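Local coordinates for fimbrial subunit type 1 (Actinomyces oris, PDB 3UXF), which serves as the major structural subunit of the type 1 fimbriae on the surface of a Gram-positive bacterium, at residues Thr370-Ala375 against Glu454-Gln459; Val86-Thr89 against Gly93-Thr96; Glu224-Leu229 against Phe328-Asn333; Val47-Gln52 against Ile150-Phe155; Ala427-Tyr430 against Ala434-Asp437. All coordinates share one frame; numbering follows the deposited sequence.

Contact 1 of 5, residues Thr370-Ala375 against Glu454-Gln459; sequences TKYNGA and EGYNLQ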
# COMPACT_ATOMS: atom_id res chain seq x y z
N THR A 370 33.61 -35.73 5.15
CA THR A 370 32.88 -36.12 6.36
C THR A 370 33.66 -35.76 7.63
O THR A 370 33.08 -35.69 8.71
CB THR A 370 32.48 -37.63 6.37
OG1 THR A 370 33.64 -38.43 6.63
CG2 THR A 370 31.83 -38.02 5.07
N LYS A 371 34.96 -35.50 7.50
CA LYS A 371 35.75 -35.06 8.64
C LYS A 371 35.33 -33.66 9.13
O LYS A 371 35.72 -33.24 10.21
CB LYS A 371 37.25 -35.05 8.28
CG LYS A 371 37.84 -36.45 8.02
CD LYS A 371 37.86 -37.29 9.28
CE LYS A 371 38.25 -38.76 8.95
NZ LYS A 371 38.03 -39.68 10.12
N TYR A 372 34.55 -32.96 8.30
CA TYR A 372 34.05 -31.62 8.68
C TYR A 372 32.59 -31.67 9.15
O TYR A 372 31.97 -30.61 9.38
CB TYR A 372 34.20 -30.66 7.49
CG TYR A 372 35.64 -30.56 7.04
CD1 TYR A 372 36.61 -30.07 7.88
CD2 TYR A 372 36.01 -30.96 5.76
CE1 TYR A 372 37.95 -30.00 7.48
CE2 TYR A 372 37.33 -30.88 5.33
CZ TYR A 372 38.28 -30.40 6.20
OH TYR A 372 39.60 -30.28 5.82
N ASN A 373 32.02 -32.87 9.30
CA ASN A 373 30.71 -33.02 9.93
C ASN A 373 30.77 -32.86 11.44
O ASN A 373 31.82 -33.04 12.06
CB ASN A 373 30.13 -34.39 9.59
CG ASN A 373 29.74 -34.51 8.14
OD1 ASN A 373 29.48 -33.50 7.46
ND2 ASN A 373 29.69 -35.76 7.63
N GLY A 374 29.64 -32.50 12.04
CA GLY A 374 29.53 -32.34 13.47
C GLY A 374 29.95 -30.98 14.00
O GLY A 374 29.98 -30.77 15.20
N ALA A 375 30.29 -30.07 13.10
CA ALA A 375 30.52 -28.70 13.50
C ALA A 375 29.16 -28.06 13.76
O ALA A 375 28.21 -28.29 13.00
CB ALA A 375 31.25 -27.92 12.37
N GLU A 454 35.57 -32.74 15.22
CA GLU A 454 36.68 -33.44 15.89
C GLU A 454 38.01 -33.21 15.17
O GLU A 454 38.10 -33.36 13.96
CB GLU A 454 36.37 -34.95 15.95
CG GLU A 454 37.42 -35.74 16.66
CD GLU A 454 36.99 -37.18 16.82
OE1 GLU A 454 35.95 -37.53 16.24
OE2 GLU A 454 37.68 -37.94 17.54
N GLY A 455 39.04 -32.83 15.93
CA GLY A 455 40.36 -32.60 15.36
C GLY A 455 40.61 -31.17 14.93
O GLY A 455 41.65 -30.86 14.33
N TYR A 456 39.64 -30.29 15.20
CA TYR A 456 39.75 -28.87 14.82
C TYR A 456 39.50 -27.90 15.97
O TYR A 456 39.00 -28.27 17.03
CB TYR A 456 38.82 -28.55 13.65
CG TYR A 456 39.16 -29.38 12.45
CD1 TYR A 456 40.07 -28.93 11.52
CD2 TYR A 456 38.63 -30.64 12.30
CE1 TYR A 456 40.40 -29.69 10.44
CE2 TYR A 456 38.97 -31.42 11.23
CZ TYR A 456 39.85 -30.94 10.30
OH TYR A 456 40.21 -31.74 9.24
N ASN A 457 39.89 -26.64 15.76
CA ASN A 457 39.71 -25.60 16.74
C ASN A 457 38.38 -24.89 16.52
O ASN A 457 37.81 -24.89 15.42
CB ASN A 457 40.80 -24.56 16.59
CG ASN A 457 42.11 -25.02 17.18
OD1 ASN A 457 42.25 -25.10 18.43
ND2 ASN A 457 43.02 -25.41 16.32
N LEU A 458 37.88 -24.32 17.61
CA LEU A 458 36.84 -23.30 17.51
C LEU A 458 37.43 -22.07 16.80
O LEU A 458 38.62 -22.01 16.52
CB LEU A 458 36.36 -22.94 18.92
CG LEU A 458 35.50 -24.02 19.61
CD1 LEU A 458 35.56 -23.79 21.12
CD2 LEU A 458 34.06 -23.97 19.10
N GLN A 459 36.58 -21.09 16.51
CA GLN A 459 37.02 -19.84 15.88
C GLN A 459 37.38 -18.76 16.89
O GLN A 459 36.83 -18.69 18.00
CB GLN A 459 35.91 -19.27 14.99
CG GLN A 459 35.54 -20.15 13.82
CD GLN A 459 36.60 -20.21 12.78
OE1 GLN A 459 37.40 -19.28 12.62
NE2 GLN A 459 36.57 -21.28 11.99
O HOH W 1 36.91 -34.71 12.08
O HOH W 2 33.27 -34.10 14.15
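Lys371 begins the contact with its backbone. Its carbonyl O accepts a hydrogen bond of 2.7 Å from water 1, and the same water donates to Glu454 O at 2.6 Å, so one molecule joins two carbonyl groups that have no donor to offer each other. This water lies at the edge of the Tyr456 ring, in its plane.

Tyr372 is the residue whose side chain carries the apolar part. Its CG stands anti to the carbonyl carbon (chi1 -58°), and Tyr456 adopts nearly the same first torsion from the other segment. The two rings cross at an oblique angle, with planes 49° apart and centroids separated by 5.4 Å. Tyr372 CE1 makes the closest approach, 3.4 Å from Tyr456 OH, with Tyr456 CZ just behind it. The hydroxyls are secured by one carboxylate: Tyr372 OH is bonded to OD1 of Asp364 and Tyr456 OH to OD2, which probably helps set the spacing of the pair. Tyr372 OH also takes the backbone N-H of Leu366.

Asn373 adds a second bridge through its backbone: its O accepts from water 2 at 2.8 Å, and that water accepts from Glu454 N at 2.9 Å. Loops can thus be joined through solvent and a shared acid without any direct hydrogen bond.

Both segments are loops of the prealbumin-like domain. Tyr372 rests on Lys360 and Thr361 of strand 344-362, Tyr456 touches Asp484 of strand 478-484, and these two strands run parallel as neighbours in one sheet.

Contact 2 of 5, residues Val86-Thr89 against Gly93-Thr96; sequences VDLT and GWKT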
# COMPACT_ATOMS: atom_id res chain seq x y z
N VAL A 86 -28.52 28.47 -14.69
CA VAL A 86 -28.06 29.84 -14.53
C VAL A 86 -27.69 30.35 -15.92
O VAL A 86 -27.18 29.61 -16.76
CB VAL A 86 -26.82 29.99 -13.60
CG1 VAL A 86 -27.20 29.66 -12.13
CG2 VAL A 86 -25.68 29.12 -14.08
N ASP A 87 -28.00 31.61 -16.17
CA ASP A 87 -27.71 32.18 -17.48
C ASP A 87 -26.43 33.00 -17.38
O ASP A 87 -26.44 34.10 -16.83
CB ASP A 87 -28.89 33.08 -17.91
CG ASP A 87 -28.73 33.66 -19.30
OD1 ASP A 87 -27.62 33.62 -19.86
OD2 ASP A 87 -29.76 34.16 -19.85
N LEU A 88 -25.32 32.47 -17.92
CA LEU A 88 -24.04 33.16 -17.73
C LEU A 88 -23.87 34.30 -18.75
O LEU A 88 -22.83 34.98 -18.78
CB LEU A 88 -22.87 32.17 -17.81
CG LEU A 88 -22.81 31.18 -16.62
CD1 LEU A 88 -21.45 30.49 -16.66
CD2 LEU A 88 -23.01 31.89 -15.29
N THR A 89 -24.90 34.55 -19.56
CA THR A 89 -24.88 35.76 -20.36
C THR A 89 -25.47 36.94 -19.58
O THR A 89 -25.62 38.03 -20.14
CB THR A 89 -25.61 35.61 -21.72
OG1 THR A 89 -27.02 35.54 -21.53
CG2 THR A 89 -25.14 34.38 -22.48
N GLY A 93 -26.92 35.46 -13.38
CA GLY A 93 -26.51 34.06 -13.40
C GLY A 93 -25.20 33.87 -12.66
O GLY A 93 -25.04 32.91 -11.90
N TRP A 94 -24.25 34.77 -12.87
CA TRP A 94 -22.98 34.67 -12.17
C TRP A 94 -23.17 34.92 -10.68
O TRP A 94 -22.52 34.28 -9.88
CB TRP A 94 -21.98 35.70 -12.71
CG TRP A 94 -21.47 35.34 -14.07
CD1 TRP A 94 -22.00 35.68 -15.28
CD2 TRP A 94 -20.34 34.51 -14.34
NE1 TRP A 94 -21.25 35.11 -16.29
CE2 TRP A 94 -20.23 34.39 -15.74
CE3 TRP A 94 -19.41 33.86 -13.54
CZ2 TRP A 94 -19.21 33.65 -16.36
CZ3 TRP A 94 -18.38 33.12 -14.14
CH2 TRP A 94 -18.30 33.02 -15.56
N LYS A 95 -24.08 35.83 -10.34
CA LYS A 95 -24.37 36.15 -8.94
C LYS A 95 -24.97 34.93 -8.23
O LYS A 95 -24.59 34.63 -7.11
CB LYS A 95 -25.28 37.39 -8.84
CG LYS A 95 -25.69 37.82 -7.41
CD LYS A 95 -24.48 38.05 -6.55
CE LYS A 95 -24.83 38.85 -5.30
NZ LYS A 95 -25.92 38.18 -4.52
N THR A 96 -25.89 34.22 -8.89
CA THR A 96 -26.44 32.98 -8.33
C THR A 96 -25.33 32.01 -7.99
O THR A 96 -25.32 31.39 -6.91
CB THR A 96 -27.42 32.33 -9.29
OG1 THR A 96 -28.51 33.23 -9.51
CG2 THR A 96 -27.94 30.97 -8.74
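Leu88 and Trp94 both place CG anti to the carbonyl carbon (chi1 -68° in the leucine), and the indole stands nearly perpendicular to its own CA-CB-CG plane (chi2 89°), which presents a flat face to the leucine. Leu88 CD2 sits over the five-membered ring, 3.7 Å from its centroid and almost on the ring normal, a clear CH-pi contact. The other methyl, CD1, reaches the six-membered part near CZ2. At the rim of the same indole, Trp94 NE1 donates to Leu88 O at 3.0 Å; the bond is bent, 145° at the hydrogen. One residue therefore engages the tryptophan twice, by its methyl and by its carbonyl.

Alongside, Val86 CG1 packs on Thr96 CG2 at 3.7 Å. Gly93 lets the backbones come close: its CA points a C-H at Asp87 O, 3.4 Å away. Asp87 also shapes the incoming loop, since its OD1 accepts from Thr89 N in an Asx turn and from Thr89 OG1 on the same face of the carboxylate.

The loop thus folds back along helix 91-99, which follows strand 78-84. Leu88 and Trp94 both touch Thr158 of strand 155-159, while Trp94 also meets the ring of Trp170 in strand 170-176.

Contact 3 of 5, residues Glu224-Leu229 against Phe328-Asn333; sequences EVVDRL and FTWDPN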
# COMPACT_ATOMS: atom_id res chain seq x y z
N GLU A 224 -15.10 -1.70 3.70
CA GLU A 224 -14.37 -2.93 3.94
C GLU A 224 -12.92 -2.81 3.48
O GLU A 224 -12.64 -2.28 2.41
CB GLU A 224 -15.06 -4.11 3.24
CG GLU A 224 -16.44 -4.42 3.80
CD GLU A 224 -17.22 -5.42 2.96
OE1 GLU A 224 -16.62 -6.04 2.06
OE2 GLU A 224 -18.43 -5.58 3.21
N VAL A 225 -12.02 -3.31 4.31
CA VAL A 225 -10.60 -3.37 3.99
C VAL A 225 -10.29 -4.84 3.80
O VAL A 225 -10.46 -5.64 4.72
CB VAL A 225 -9.74 -2.78 5.11
CG1 VAL A 225 -8.26 -2.94 4.78
CG2 VAL A 225 -10.09 -1.32 5.32
N VAL A 226 -9.85 -5.20 2.60
CA VAL A 226 -9.64 -6.61 2.26
C VAL A 226 -8.18 -6.87 2.13
O VAL A 226 -7.46 -6.12 1.47
CB VAL A 226 -10.35 -6.96 0.93
CG1 VAL A 226 -10.14 -8.47 0.60
CG2 VAL A 226 -11.87 -6.65 1.06
N ASP A 227 -7.70 -7.96 2.75
CA ASP A 227 -6.32 -8.30 2.61
C ASP A 227 -6.22 -9.65 1.89
O ASP A 227 -6.84 -10.66 2.30
CB ASP A 227 -5.64 -8.39 3.97
CG ASP A 227 -4.18 -8.51 3.84
OD1 ASP A 227 -3.68 -9.52 3.30
OD2 ASP A 227 -3.51 -7.57 4.27
N ARG A 228 -5.44 -9.67 0.82
CA ARG A 228 -5.14 -10.91 0.12
C ARG A 228 -3.94 -11.56 0.80
O ARG A 228 -2.81 -11.07 0.68
CB ARG A 228 -4.88 -10.68 -1.36
CG ARG A 228 -4.67 -12.00 -2.10
CD ARG A 228 -4.43 -11.76 -3.59
NE ARG A 228 -3.09 -11.24 -3.80
CZ ARG A 228 -2.60 -10.95 -4.99
NH1 ARG A 228 -3.37 -11.10 -6.07
NH2 ARG A 228 -1.36 -10.50 -5.12
N LEU A 229 -4.18 -12.66 1.49
CA LEU A 229 -3.17 -13.28 2.34
C LEU A 229 -2.49 -14.45 1.65
O LEU A 229 -3.14 -15.34 1.13
CB LEU A 229 -3.82 -13.88 3.59
CG LEU A 229 -4.44 -12.91 4.59
CD1 LEU A 229 -5.33 -13.61 5.58
CD2 LEU A 229 -3.29 -12.19 5.30
N PHE A 328 -18.67 -3.20 -6.69
CA PHE A 328 -17.83 -3.96 -5.76
C PHE A 328 -18.55 -5.23 -5.35
O PHE A 328 -19.26 -5.28 -4.34
CB PHE A 328 -17.49 -3.11 -4.52
CG PHE A 328 -16.79 -1.81 -4.85
CD1 PHE A 328 -15.51 -1.79 -5.42
CD2 PHE A 328 -17.40 -0.59 -4.58
CE1 PHE A 328 -14.87 -0.59 -5.72
CE2 PHE A 328 -16.76 0.61 -4.86
CZ PHE A 328 -15.50 0.61 -5.43
N THR A 329 -18.36 -6.29 -6.14
CA THR A 329 -19.13 -7.51 -5.90
C THR A 329 -18.49 -8.45 -4.88
O THR A 329 -19.07 -9.46 -4.53
CB THR A 329 -19.37 -8.27 -7.19
OG1 THR A 329 -18.12 -8.52 -7.83
CG2 THR A 329 -20.27 -7.44 -8.13
N TRP A 330 -17.29 -8.11 -4.39
CA TRP A 330 -16.70 -8.86 -3.30
C TRP A 330 -17.67 -9.32 -2.23
O TRP A 330 -18.45 -8.55 -1.70
CB TRP A 330 -15.63 -8.00 -2.62
CG TRP A 330 -14.94 -8.67 -1.46
CD1 TRP A 330 -15.03 -8.31 -0.15
CD2 TRP A 330 -14.05 -9.79 -1.52
NE1 TRP A 330 -14.23 -9.14 0.62
CE2 TRP A 330 -13.63 -10.06 -0.21
CE3 TRP A 330 -13.59 -10.60 -2.56
CZ2 TRP A 330 -12.75 -11.09 0.10
CZ3 TRP A 330 -12.70 -11.62 -2.25
CH2 TRP A 330 -12.30 -11.85 -0.93
N ASP A 331 -17.60 -10.61 -1.90
CA ASP A 331 -18.36 -11.14 -0.78
C ASP A 331 -17.34 -11.76 0.19
O ASP A 331 -16.70 -12.75 -0.13
CB ASP A 331 -19.29 -12.23 -1.27
CG ASP A 331 -20.04 -12.90 -0.15
OD1 ASP A 331 -19.74 -12.68 1.05
OD2 ASP A 331 -20.97 -13.68 -0.48
N PRO A 332 -17.15 -11.14 1.36
CA PRO A 332 -16.05 -11.57 2.23
C PRO A 332 -16.11 -13.04 2.62
O PRO A 332 -15.10 -13.64 2.97
CB PRO A 332 -16.23 -10.73 3.50
CG PRO A 332 -17.12 -9.59 3.11
CD PRO A 332 -17.84 -9.93 1.84
N ASN A 333 -17.32 -13.59 2.60
CA ASN A 333 -17.53 -14.96 2.99
C ASN A 333 -17.44 -15.91 1.82
O ASN A 333 -17.36 -17.11 2.02
CB ASN A 333 -18.92 -15.10 3.64
CG ASN A 333 -18.91 -14.66 5.07
OD1 ASN A 333 -18.22 -15.25 5.90
ND2 ASN A 333 -19.65 -13.59 5.37
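Strand 224-229, held between strands 269-275 and 312-321 of a curled sheet, turns Glu224 and Val226 toward a loop that brings Trp330 over the sheet. On one face of the indole Val226 CG1 stands 3.6 Å above the ring plane, and on the opposite face the N of Pro332, two residues on in the same loop, sits at a similar height. With CG1 opposite the backbone nitrogen (chi1 -179°) and CG2 beside it, the two valine methyls spread along the NE1 side of the indole: CG1 approaches Trp330 CZ2 at 3.7 Å and CG2 comes to 3.5 Å from Trp330 NE1. Trp330 NE1 is hydrogen-bonded to Thr272 OG1.

Glu224 works from the edge. Its OE1 lies in the indole plane, 3.5 Å from Trp330 CD1, with the carboxylate turned 69° to the ring, and also touches Pro332 CG at 3.7 Å. The acid is held by Arg222, a salt bridge to OE1, and by Gln274 at OE2; Arg222 NH2 further binds Trp330 O, linking strand and loop. Asp331 OD1 accepts from Asn333 N in an Asx turn that follows the tryptophan.

Val225 and Asp227 face the other way, onto strand 201-208 of a second sheet. Asp227 lies beside Lys187 and Asn316, consistent with the Lys-Asn isopeptide site and its acidic partner known in Gram-positive pilins. The arrangement is that of a beta sandwich with a loop tryptophan laid over the outer face of one sheet.

Contact 4 of 5, residues Val47-Gln52 against Ile150-Phe155; sequences VHKCEQ and IPAEDF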
# COMPACT_ATOMS: atom_id res chain seq x y z
N VAL A 47 -11.57 17.49 -19.29
CA VAL A 47 -11.31 17.03 -17.92
C VAL A 47 -10.11 16.06 -17.96
O VAL A 47 -10.13 15.14 -18.75
CB VAL A 47 -12.57 16.30 -17.39
CG1 VAL A 47 -12.41 15.85 -15.90
CG2 VAL A 47 -13.80 17.22 -17.53
N HIS A 48 -9.09 16.34 -17.15
CA HIS A 48 -7.86 15.53 -17.14
C HIS A 48 -7.94 14.58 -15.94
O HIS A 48 -7.92 15.03 -14.79
CB HIS A 48 -6.66 16.45 -16.98
CG HIS A 48 -6.42 17.34 -18.16
ND1 HIS A 48 -5.34 17.17 -19.01
CD2 HIS A 48 -7.12 18.40 -18.65
CE1 HIS A 48 -5.39 18.08 -19.97
NE2 HIS A 48 -6.46 18.84 -19.77
N LYS A 49 -8.06 13.27 -16.21
CA LYS A 49 -8.16 12.28 -15.15
C LYS A 49 -6.78 11.66 -14.91
O LYS A 49 -6.18 11.09 -15.83
CB LYS A 49 -9.19 11.21 -15.52
CG LYS A 49 -9.30 10.07 -14.47
CD LYS A 49 -9.95 10.56 -13.18
CE LYS A 49 -9.94 9.41 -12.11
NZ LYS A 49 -10.65 9.86 -10.90
N CYS A 50 -6.30 11.81 -13.68
CA CYS A 50 -4.94 11.42 -13.30
C CYS A 50 -5.00 10.54 -12.06
O CYS A 50 -5.87 10.69 -11.23
CB CYS A 50 -4.12 12.68 -12.97
SG CYS A 50 -4.09 13.92 -14.31
N GLU A 51 -4.04 9.63 -11.92
CA GLU A 51 -4.04 8.72 -10.78
C GLU A 51 -3.86 9.45 -9.46
O GLU A 51 -4.51 9.11 -8.47
CB GLU A 51 -2.90 7.69 -10.91
CG GLU A 51 -3.10 6.69 -11.99
CD GLU A 51 -2.14 5.49 -11.86
OE1 GLU A 51 -1.39 5.43 -10.86
OE2 GLU A 51 -2.13 4.61 -12.75
N GLN A 52 -2.96 10.44 -9.46
CA GLN A 52 -2.63 11.24 -8.28
C GLN A 52 -2.99 12.70 -8.45
O GLN A 52 -2.79 13.28 -9.53
CB GLN A 52 -1.11 11.18 -8.01
CG GLN A 52 -0.65 9.83 -7.53
CD GLN A 52 -1.39 9.39 -6.29
OE1 GLN A 52 -1.77 8.22 -6.17
NE2 GLN A 52 -1.60 10.32 -5.35
N ILE A 150 -9.55 5.74 -7.84
CA ILE A 150 -10.18 6.66 -6.91
C ILE A 150 -11.05 7.71 -7.64
O ILE A 150 -10.53 8.40 -8.51
CB ILE A 150 -9.10 7.39 -6.10
CG1 ILE A 150 -8.29 6.37 -5.29
CG2 ILE A 150 -9.75 8.38 -5.10
CD1 ILE A 150 -7.03 6.95 -4.70
N PRO A 151 -12.33 7.83 -7.27
CA PRO A 151 -13.18 8.80 -7.99
C PRO A 151 -12.74 10.23 -7.75
O PRO A 151 -12.26 10.60 -6.66
CB PRO A 151 -14.56 8.63 -7.35
CG PRO A 151 -14.53 7.35 -6.66
CD PRO A 151 -13.10 7.13 -6.24
N ALA A 152 -12.95 11.07 -8.77
CA ALA A 152 -12.84 12.51 -8.58
C ALA A 152 -13.97 13.10 -7.75
O ALA A 152 -15.10 12.57 -7.73
CB ALA A 152 -12.79 13.20 -9.97
N GLU A 153 -13.71 14.23 -7.09
CA GLU A 153 -14.77 14.97 -6.41
C GLU A 153 -15.60 15.71 -7.43
O GLU A 153 -15.05 16.21 -8.39
CB GLU A 153 -14.17 16.00 -5.47
CG GLU A 153 -13.47 15.36 -4.28
CD GLU A 153 -13.23 16.33 -3.13
OE1 GLU A 153 -12.97 17.54 -3.40
OE2 GLU A 153 -13.29 15.87 -1.96
N ASP A 154 -16.90 15.76 -7.21
CA ASP A 154 -17.78 16.58 -8.08
C ASP A 154 -17.33 18.03 -8.02
O ASP A 154 -16.86 18.54 -6.97
CB ASP A 154 -19.24 16.53 -7.61
CG ASP A 154 -19.91 15.17 -7.81
OD1 ASP A 154 -19.36 14.26 -8.45
OD2 ASP A 154 -21.06 15.07 -7.33
N PHE A 155 -17.56 18.76 -9.11
CA PHE A 155 -17.18 20.15 -9.11
C PHE A 155 -18.02 20.92 -10.12
O PHE A 155 -18.70 20.30 -10.95
CB PHE A 155 -15.68 20.31 -9.38
CG PHE A 155 -15.25 19.85 -10.74
CD1 PHE A 155 -15.13 20.76 -11.79
CD2 PHE A 155 -14.93 18.52 -10.98
CE1 PHE A 155 -14.73 20.35 -13.04
CE2 PHE A 155 -14.52 18.10 -12.22
CZ PHE A 155 -14.42 19.03 -13.27
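Lys49 reaches the loop at Ile150-Ala152 with its side chain. From CB, the chain sets out with CG anti to the backbone N (chi1 177°), bends once at chi2 (70°), and then runs straight through CD and CE. The side chain borders Val74 and Phe79 on its way. CE is the first atom to come near the opposite segment, 3.8 Å from Ile150 O. NZ completes the reach: it donates to Ile150 O at 2.8 Å, arriving in the carbonyl plane with a C=O...N angle of 152°.

Beyond that bond, NZ lies 3.4 Å from Ala152 N. Both are donors, so they do not bond to each other; instead they share an acceptor, OE1 of Glu142, which forms a salt bridge with the lysine and a hydrogen bond with the amide. The carboxylate thereby satisfies both donors at once, and probably favours the charged form of this buried lysine. Ala152 CB, 4.1 Å from NZ, flanks the ammonium and also touches Phe79.

Next to Lys49, Cys50 is tied by a disulfide to Cys71. Farther back, Val47 and Phe155 both pack on Val176 of strand 170-176.

Strands 44-48 and 155-159 belong to different sheets of the N-terminal pilin domain. The contact exemplifies a buried lysine, paired with a glutamate of strand 136-144, joining the chain beyond a strand end to an inter-strand loop in a beta sandwich.

Contact 5 of 5, residues Ala427-Tyr430 against Ala434-Asp437; sequences ANDY and AKKD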
# COMPACT_ATOMS: atom_id res chain seq x y z
N ALA A 427 16.65 -10.87 4.20
CA ALA A 427 17.73 -10.12 3.58
C ALA A 427 18.17 -8.95 4.45
O ALA A 427 17.33 -8.26 5.02
CB ALA A 427 17.31 -9.62 2.21
N ASN A 428 19.47 -8.75 4.56
CA ASN A 428 20.00 -7.63 5.34
C ASN A 428 19.71 -6.30 4.66
O ASN A 428 19.62 -5.27 5.31
CB ASN A 428 21.51 -7.76 5.53
CG ASN A 428 21.90 -9.00 6.31
OD1 ASN A 428 22.26 -10.01 5.74
ND2 ASN A 428 21.83 -8.91 7.63
N ASP A 429 19.57 -6.35 3.34
CA ASP A 429 19.37 -5.13 2.56
C ASP A 429 17.94 -4.91 2.08
O ASP A 429 17.71 -4.10 1.19
CB ASP A 429 20.34 -5.10 1.37
CG ASP A 429 20.08 -6.21 0.38
OD1 ASP A 429 19.30 -7.12 0.69
OD2 ASP A 429 20.67 -6.16 -0.72
N TYR A 430 16.99 -5.62 2.66
CA TYR A 430 15.59 -5.43 2.33
C TYR A 430 14.80 -5.71 3.60
O TYR A 430 14.73 -6.84 4.06
CB TYR A 430 15.15 -6.35 1.20
CG TYR A 430 13.95 -5.85 0.41
CD1 TYR A 430 14.10 -5.30 -0.85
CD2 TYR A 430 12.67 -5.92 0.94
CE1 TYR A 430 13.02 -4.85 -1.57
CE2 TYR A 430 11.58 -5.47 0.23
CZ TYR A 430 11.76 -4.93 -1.02
OH TYR A 430 10.67 -4.48 -1.74
N ALA A 434 11.03 -2.30 2.14
CA ALA A 434 11.81 -1.49 1.20
C ALA A 434 13.24 -1.95 1.14
O ALA A 434 13.81 -2.41 2.12
CB ALA A 434 11.73 -0.05 1.62
N LYS A 435 13.84 -1.80 -0.03
CA LYS A 435 15.28 -1.97 -0.17
C LYS A 435 16.01 -0.96 0.69
O LYS A 435 15.66 0.24 0.66
CB LYS A 435 15.65 -1.73 -1.65
CG LYS A 435 17.14 -1.89 -1.99
CD LYS A 435 17.54 -3.36 -2.10
CE LYS A 435 19.04 -3.55 -2.37
NZ LYS A 435 19.41 -3.27 -3.81
N LYS A 436 17.01 -1.43 1.45
CA LYS A 436 17.84 -0.56 2.26
C LYS A 436 18.95 -0.16 1.31
O LYS A 436 19.81 -0.96 0.95
CB LYS A 436 18.40 -1.30 3.47
CG LYS A 436 18.99 -0.39 4.52
CD LYS A 436 19.27 -1.16 5.84
CE LYS A 436 19.71 -0.17 6.93
NZ LYS A 436 21.12 0.41 6.74
N ASP A 437 18.90 1.09 0.86
CA ASP A 437 19.74 1.51 -0.22
C ASP A 437 21.19 1.56 0.25
O ASP A 437 22.09 1.06 -0.46
CB ASP A 437 19.22 2.90 -0.68
CG ASP A 437 19.86 3.36 -1.96
OD1 ASP A 437 21.11 3.52 -2.00
OD2 ASP A 437 19.09 3.52 -2.94
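Lys436 N donates to Asp429 O at 2.8 Å in a nearly straight bond, 169° at the hydrogen. A weaker electrostatic term lies next to it: Asp429 OD2 and Lys435 NZ are 4.4 Å apart, too far for a salt bridge. What touches the carboxylate is the lysine's methylene, with CE 3.5 Å from OD2. Asp429 OD1 is occupied by the backbone N of Ala469, where helix 469-472 begins, and Lys436 NZ pairs with Asp443.

Tyr430 and Lys435 form an antiparallel, non-hydrogen-bonded pair, and Tyr430 CA directs a C-H at Ala434 O, 3.5 Å away. Swung anti to the backbone N (chi1 -155°), the tyrosine ring lies against the peptide joining Ala434 to Lys435: Ala434 C sits 3.7 Å above the ring centre, and Lys435 N stands nearer the rim over the same face. An aromatic ring can in this way pack largely on a peptide group of the facing segment.

A type I turn, Ala427 to Tyr430, leads from strand 419-426 into this small hairpin of strands 430-431 and 434-435. Lys352 of strand 344-362 borders it, by a cation-pi contact with Tyr430 and a backbone hydrogen bond to Ala427.

Overall arrangement
The five contacts are spread along an elongated chain, and none touches another. Contacts 1 and 2 mark opposite sides of its centre, with their own centres 92 Å apart. Contact 2 falls within the stretch of sequence that contact 4 brings together, their centres about 26 Å apart, and both belong to the N-terminal pilin domain; contact 5 is likewise enclosed in sequence by contact 1, centres about 34 Å apart, in the prealbumin-like domain. Contact 3 occupies the middle, its nearest atoms about 7 Å from contact 4 and 14 Å from contact 5. A calcium ion lies about 8 Å from the Trp330 side chain, and the side chains of Leu88 and Pro151 are each about 13 Å from one.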